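Local structure of complement factor MASP-3 (Homo sapiens, 3DEM) at residues 193-207 and 248-260. The protein is a modular serine protease of innate immunity that associates with mannan-binding lectin and ficolins and probably acts in the complement system. Numbering follows the deposited sequence.
Sequences CLYTIELEEGFMVNL and PISTQSHSVLILF
Tyr195 and Ile258 face each other at the middle of an antiparallel strand pair, 193-198 against 255-260, and their backbones exchange two nearly straight N-H···O bonds. With CG beside its own backbone N (chi1 -53°), the tyrosine ring slants across Ile258, CD2 lying 4.1 Å from Ile258 CG2. The same side chain runs alongside that of Phe260 and has Phe260 CB at its ring edge, 4.2 Å from Tyr195 CE2. Cys193, Ile197 and Val256 share this inward face, whereas Leu194 and Leu259 lie side by side on the other, Leu194 CD2 touching Leu259 CD1.

Both segments span two sheets: 193-207 leaves this one for 205-207, whereas 248-260 arrives from 249-250, which pairs with 205-207. At the crossing, Val205 and Val256 meet obliquely, Val205 CB 3.8 Å from Val256 CG2, and Leu207 CD1 reaches Val256 CG1, so the two layers touch through the branched ends of these side chains. Thr251 fastens the corner: chi1 of 78° swings OG1 onto a lone pair of Val205 O at 2.6 Å, while Thr251 N bonds to the same oxygen from a position tilted from the carbonyl plane. That hydroxyl also accepts from Ser253 N, making an ST turn, and Ser253 O in turn accepts the N-H of Val205. Beside it, His254 tucks CB 3.2 Å from Glu200 O of the type II turn 200-203, its ring carrying Glu201 N over one face.

This two-layer packing is that of a CUB beta-sandwich. Strand 255-261 runs between 192-198 and 227-232, and 205-209 between 272-277 and 249-250; Tyr275 and Ile230 continue the core around Leu207, Trp271 meets the rings of Tyr195 and Phe260, and a disulfide ties Cys193 to Cys166.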
loop_
_atom_site.group_PDB
_atom_site.type_symbol
_atom_site.label_atom_id
_atom_site.label_comp_id
_atom_site.label_asym_id
_atom_site.label_seq_id
_atom_site.Cartn_x
_atom_site.Cartn_y
_atom_site.Cartn_z
ATOM N N CYS A 193 25.891 -13.546 -29.077
ATOM C CA CYS A 193 25.956 -14.969 -29.385
ATOM C C CYS A 193 27.108 -15.293 -30.314
ATOM O O CYS A 193 27.275 -14.652 -31.354
ATOM C CB CYS A 193 24.646 -15.431 -30.034
ATOM S SG CYS A 193 23.182 -14.993 -29.088
ATOM N N LEU A 194 27.893 -16.295 -29.933
ATOM C CA LEU A 194 29.005 -16.774 -30.747
ATOM C C LEU A 194 28.714 -18.204 -31.182
ATOM O O LEU A 194 28.715 -19.120 -30.352
ATOM C CB LEU A 194 30.311 -16.733 -29.950
ATOM C CG LEU A 194 30.754 -15.366 -29.420
ATOM C CD1 LEU A 194 31.892 -15.496 -28.411
ATOM C CD2 LEU A 194 31.159 -14.419 -30.554
ATOM N N TYR A 195 28.449 -18.381 -32.477
ATOM C CA TYR A 195 28.232 -19.698 -33.055
ATOM C C TYR A 195 29.457 -20.112 -33.854
ATOM O O TYR A 195 29.909 -19.376 -34.739
ATOM C CB TYR A 195 27.008 -19.690 -33.964
ATOM C CG TYR A 195 25.759 -19.150 -33.312
ATOM C CD1 TYR A 195 24.923 -19.976 -32.573
ATOM C CD2 TYR A 195 25.407 -17.808 -33.450
ATOM C CE1 TYR A 195 23.769 -19.478 -31.986
ATOM C CE2 TYR A 195 24.267 -17.302 -32.865
ATOM C CZ TYR A 195 23.455 -18.136 -32.135
ATOM O OH TYR A 195 22.317 -17.628 -31.555
ATOM N N THR A 196 29.986 -21.292 -33.555
ATOM C CA THR A 196 31.234 -21.733 -34.162
ATOM C C THR A 196 31.092 -23.025 -34.955
ATOM O O THR A 196 30.679 -24.057 -34.414
ATOM C CB THR A 196 32.318 -21.917 -33.087
ATOM O OG1 THR A 196 32.367 -20.746 -32.273
ATOM C CG2 THR A 196 33.680 -22.149 -33.718
ATOM N N ILE A 197 31.433 -22.958 -36.239
ATOM C CA ILE A 197 31.450 -24.136 -37.087
ATOM C C ILE A 197 32.909 -24.534 -37.269
ATOM O O ILE A 197 33.733 -23.719 -37.701
ATOM C CB ILE A 197 30.775 -23.883 -38.455
ATOM C CG1 ILE A 197 29.341 -23.369 -38.263
ATOM C CG2 ILE A 197 30.785 -25.160 -39.311
ATOM C CD1 ILE A 197 28.692 -22.876 -39.535
ATOM N N GLU A 198 33.240 -25.766 -36.897
ATOM C CA GLU A 198 34.597 -26.275 -37.050
ATOM C C GLU A 198 34.575 -27.630 -37.733
ATOM O O GLU A 198 34.181 -28.621 -37.124
ATOM C CB GLU A 198 35.263 -26.432 -35.684
ATOM C CG GLU A 198 35.584 -25.133 -34.987
ATOM C CD GLU A 198 37.068 -24.834 -34.970
ATOM O OE1 GLU A 198 37.813 -25.508 -35.730
ATOM O OE2 GLU A 198 37.480 -23.938 -34.188
ATOM N N LEU A 199 34.998 -27.674 -38.990
ATOM C CA LEU A 199 35.131 -28.946 -39.695
ATOM C C LEU A 199 36.595 -29.305 -39.878
ATOM O O LEU A 199 37.480 -28.494 -39.619
ATOM C CB LEU A 199 34.459 -28.884 -41.063
ATOM C CG LEU A 199 33.064 -28.266 -41.116
ATOM C CD1 LEU A 199 32.633 -28.149 -42.563
ATOM C CD2 LEU A 199 32.062 -29.084 -40.310
ATOM N N GLU A 200 36.835 -30.527 -40.340
ATOM C CA GLU A 200 38.179 -31.006 -40.617
ATOM C C GLU A 200 38.801 -30.248 -41.789
ATOM O O GLU A 200 38.096 -29.701 -42.639
ATOM C CB GLU A 200 38.142 -32.509 -40.909
ATOM C CG GLU A 200 39.444 -33.093 -41.415
ATOM C CD GLU A 200 39.272 -34.497 -41.972
ATOM O OE1 GLU A 200 38.137 -35.026 -41.918
ATOM O OE2 GLU A 200 40.268 -35.071 -42.462
ATOM N N GLU A 201 40.129 -30.219 -41.817
ATOM C CA GLU A 201 40.880 -29.575 -42.886
ATOM C C GLU A 201 40.431 -30.068 -44.257
ATOM O O GLU A 201 40.335 -31.274 -44.490
ATOM C CB GLU A 201 42.377 -29.851 -42.702
ATOM C CG GLU A 201 43.296 -29.090 -43.658
ATOM C CD GLU A 201 43.290 -27.588 -43.405
ATOM O OE1 GLU A 201 42.344 -27.085 -42.753
ATOM O OE2 GLU A 201 44.235 -26.910 -43.862
ATOM N N GLY A 202 40.159 -29.135 -45.164
ATOM C CA GLY A 202 39.801 -29.495 -46.530
ATOM C C GLY A 202 38.316 -29.430 -46.832
ATOM O O GLY A 202 37.907 -29.562 -47.987
ATOM N N PHE A 203 37.504 -29.243 -45.796
ATOM C CA PHE A 203 36.074 -29.011 -45.983
ATOM C C PHE A 203 35.824 -27.524 -46.127
ATOM O O PHE A 203 36.504 -26.716 -45.507
ATOM C CB PHE A 203 35.263 -29.561 -44.810
ATOM C CG PHE A 203 35.121 -31.054 -44.820
ATOM C CD1 PHE A 203 34.425 -31.686 -45.832
ATOM C CD2 PHE A 203 35.678 -31.824 -43.816
ATOM C CE1 PHE A 203 34.296 -33.062 -45.848
ATOM C CE2 PHE A 203 35.551 -33.205 -43.825
ATOM C CZ PHE A 203 34.859 -33.822 -44.842
ATOM N N MET A 204 34.854 -27.164 -46.955
ATOM C CA MET A 204 34.519 -25.766 -47.173
ATOM C C MET A 204 33.056 -25.533 -46.842
ATOM O O MET A 204 32.174 -26.216 -47.363
ATOM C CB MET A 204 34.831 -25.360 -48.614
ATOM C CG MET A 204 36.329 -25.235 -48.903
ATOM S SD MET A 204 36.680 -25.011 -50.655
ATOM C CE MET A 204 35.093 -24.396 -51.230
ATOM N N VAL A 205 32.800 -24.566 -45.968
ATOM C CA VAL A 205 31.466 -24.362 -45.433
ATOM C C VAL A 205 30.632 -23.437 -46.302
ATOM O O VAL A 205 31.032 -22.311 -46.590
ATOM C CB VAL A 205 31.518 -23.784 -44.005
ATOM C CG1 VAL A 205 30.103 -23.578 -43.457
ATOM C CG2 VAL A 205 32.324 -24.695 -43.100
ATOM N N ASN A 206 29.469 -23.923 -46.722
ATOM C CA ASN A 206 28.498 -23.080 -47.397
ATOM C C ASN A 206 27.375 -22.709 -46.427
ATOM O O ASN A 206 26.895 -23.545 -45.664
ATOM C CB ASN A 206 27.966 -23.760 -48.664
ATOM C CG ASN A 206 29.082 -24.107 -49.664
ATOM O OD1 ASN A 206 30.186 -23.541 -49.621
ATOM N ND2 ASN A 206 28.794 -25.042 -50.569
ATOM N N LEU A 207 26.979 -21.442 -46.445
ATOM C CA LEU A 207 25.945 -20.955 -45.541
ATOM C C LEU A 207 24.734 -20.532 -46.339
ATOM O O LEU A 207 24.857 -19.957 -47.418
ATOM C CB LEU A 207 26.441 -19.763 -44.724
ATOM C CG LEU A 207 27.674 -19.949 -43.840
ATOM C CD1 LEU A 207 28.122 -18.608 -43.278
ATOM C CD2 LEU A 207 27.396 -20.940 -42.718
ATOM N N PRO A 248 23.240 -16.605 -50.241
ATOM C CA PRO A 248 24.038 -17.730 -49.769
ATOM C C PRO A 248 25.532 -17.430 -49.825
ATOM O O PRO A 248 26.007 -16.798 -50.771
ATOM C CB PRO A 248 23.685 -18.845 -50.756
ATOM C CG PRO A 248 22.313 -18.515 -51.212
ATOM C CD PRO A 248 22.253 -17.014 -51.258
ATOM N N ILE A 249 26.261 -17.881 -48.812
ATOM C CA ILE A 249 27.687 -17.613 -48.719
ATOM C C ILE A 249 28.511 -18.886 -48.882
ATOM O O ILE A 249 28.419 -19.806 -48.063
ATOM C CB ILE A 249 28.030 -16.936 -47.380
ATOM C CG1 ILE A 249 27.364 -15.559 -47.313
ATOM C CG2 ILE A 249 29.544 -16.828 -47.189
ATOM C CD1 ILE A 249 27.317 -14.964 -45.913
ATOM N N SER A 250 29.307 -18.932 -49.947
ATOM C CA SER A 250 30.244 -20.027 -50.160
ATOM C C SER A 250 31.631 -19.652 -49.638
ATOM O O SER A 250 32.345 -18.862 -50.257
ATOM C CB SER A 250 30.330 -20.375 -51.647
ATOM O OG SER A 250 29.059 -20.741 -52.157
ATOM N N THR A 251 32.010 -20.212 -48.495
ATOM C CA THR A 251 33.351 -19.996 -47.966
ATOM C C THR A 251 34.310 -21.020 -48.559
ATOM O O THR A 251 33.889 -21.999 -49.189
ATOM C CB THR A 251 33.391 -20.065 -46.415
ATOM O OG1 THR A 251 33.365 -21.432 -45.981
ATOM C CG2 THR A 251 32.208 -19.318 -45.801
ATOM N N GLN A 252 35.601 -20.773 -48.387
ATOM C CA GLN A 252 36.622 -21.722 -48.793
ATOM C C GLN A 252 37.271 -22.219 -47.512
ATOM O O GLN A 252 38.452 -22.553 -47.481
ATOM C CB GLN A 252 37.652 -21.046 -49.699
ATOM C CG GLN A 252 37.039 -20.317 -50.893
ATOM C CD GLN A 252 36.332 -21.260 -51.859
ATOM O OE1 GLN A 252 35.102 -21.221 -51.995
ATOM N NE2 GLN A 252 37.104 -22.119 -52.524
ATOM N N SER A 253 36.471 -22.269 -46.454
ATOM C CA SER A 253 36.988 -22.487 -45.115
ATOM C C SER A 253 36.277 -23.626 -44.404
ATOM O O SER A 253 35.078 -23.829 -44.585
ATOM C CB SER A 253 36.843 -21.204 -44.298
ATOM O OG SER A 253 37.483 -21.321 -43.039
ATOM N N HIS A 254 37.026 -24.368 -43.591
ATOM C CA HIS A 254 36.445 -25.444 -42.807
ATOM C C HIS A 254 35.951 -24.918 -41.466
ATOM O O HIS A 254 35.344 -25.653 -40.693
ATOM C CB HIS A 254 37.460 -26.556 -42.585
ATOM C CG HIS A 254 38.701 -26.100 -41.892
ATOM N ND1 HIS A 254 38.774 -25.941 -40.525
ATOM C CD2 HIS A 254 39.919 -25.764 -42.377
ATOM C CE1 HIS A 254 39.984 -25.527 -40.197
ATOM N NE2 HIS A 254 40.699 -25.413 -41.302
ATOM N N SER A 255 36.220 -23.647 -41.192
ATOM C CA SER A 255 35.777 -23.040 -39.947
ATOM C C SER A 255 35.177 -21.654 -40.149
ATOM O O SER A 255 35.687 -20.848 -40.929
ATOM C CB SER A 255 36.932 -22.953 -38.956
ATOM O OG SER A 255 37.936 -22.097 -39.460
ATOM N N VAL A 256 34.099 -21.385 -39.424
ATOM C CA VAL A 256 33.352 -20.147 -39.568
ATOM C C VAL A 256 32.873 -19.674 -38.203
ATOM O O VAL A 256 32.455 -20.482 -37.364
ATOM C CB VAL A 256 32.118 -20.340 -40.490
ATOM C CG1 VAL A 256 31.280 -19.077 -40.532
ATOM C CG2 VAL A 256 32.554 -20.761 -41.898
ATOM N N LEU A 257 32.947 -18.368 -37.971
ATOM C CA LEU A 257 32.356 -17.788 -36.774
ATOM C C LEU A 257 31.197 -16.868 -37.124
ATOM O O LEU A 257 31.323 -15.983 -37.970
ATOM C CB LEU A 257 33.395 -17.016 -35.958
ATOM C CG LEU A 257 32.804 -16.207 -34.798
ATOM C CD1 LEU A 257 32.378 -17.116 -33.638
ATOM C CD2 LEU A 257 33.776 -15.133 -34.322
ATOM N N ILE A 258 30.065 -17.086 -36.469
ATOM C CA ILE A 258 28.912 -16.220 -36.614
ATOM C C ILE A 258 28.713 -15.486 -35.293
ATOM O O ILE A 258 28.549 -16.108 -34.236
ATOM C CB ILE A 258 27.643 -17.017 -36.968
ATOM C CG1 ILE A 258 27.842 -17.780 -38.284
ATOM C CG2 ILE A 258 26.437 -16.094 -37.075
ATOM C CD1 ILE A 258 27.102 -19.091 -38.342
ATOM N N LEU A 259 28.756 -14.161 -35.359
ATOM C CA LEU A 259 28.479 -13.325 -34.208
ATOM C C LEU A 259 27.126 -12.645 -34.386
ATOM O O LEU A 259 26.873 -11.999 -35.409
ATOM C CB LEU A 259 29.583 -12.279 -34.018
ATOM C CG LEU A 259 29.414 -11.301 -32.842
ATOM C CD1 LEU A 259 30.754 -10.852 -32.271
ATOM C CD2 LEU A 259 28.578 -10.089 -33.241
ATOM N N PHE A 260 26.257 -12.814 -33.396
ATOM C CA PHE A 260 24.963 -12.153 -33.393
ATOM C C PHE A 260 24.846 -11.215 -32.201
ATOM O O PHE A 260 24.889 -11.648 -31.055
ATOM C CB PHE A 260 23.817 -13.175 -33.389
ATOM C CG PHE A 260 22.445 -12.551 -33.386
ATOM C CD1 PHE A 260 22.131 -11.529 -34.277
ATOM C CD2 PHE A 260 21.465 -12.995 -32.506
ATOM C CE1 PHE A 260 20.867 -10.950 -34.281
ATOM C CE2 PHE A 260 20.197 -12.426 -32.502
ATOM C CZ PHE A 260 19.897 -11.400 -33.393
#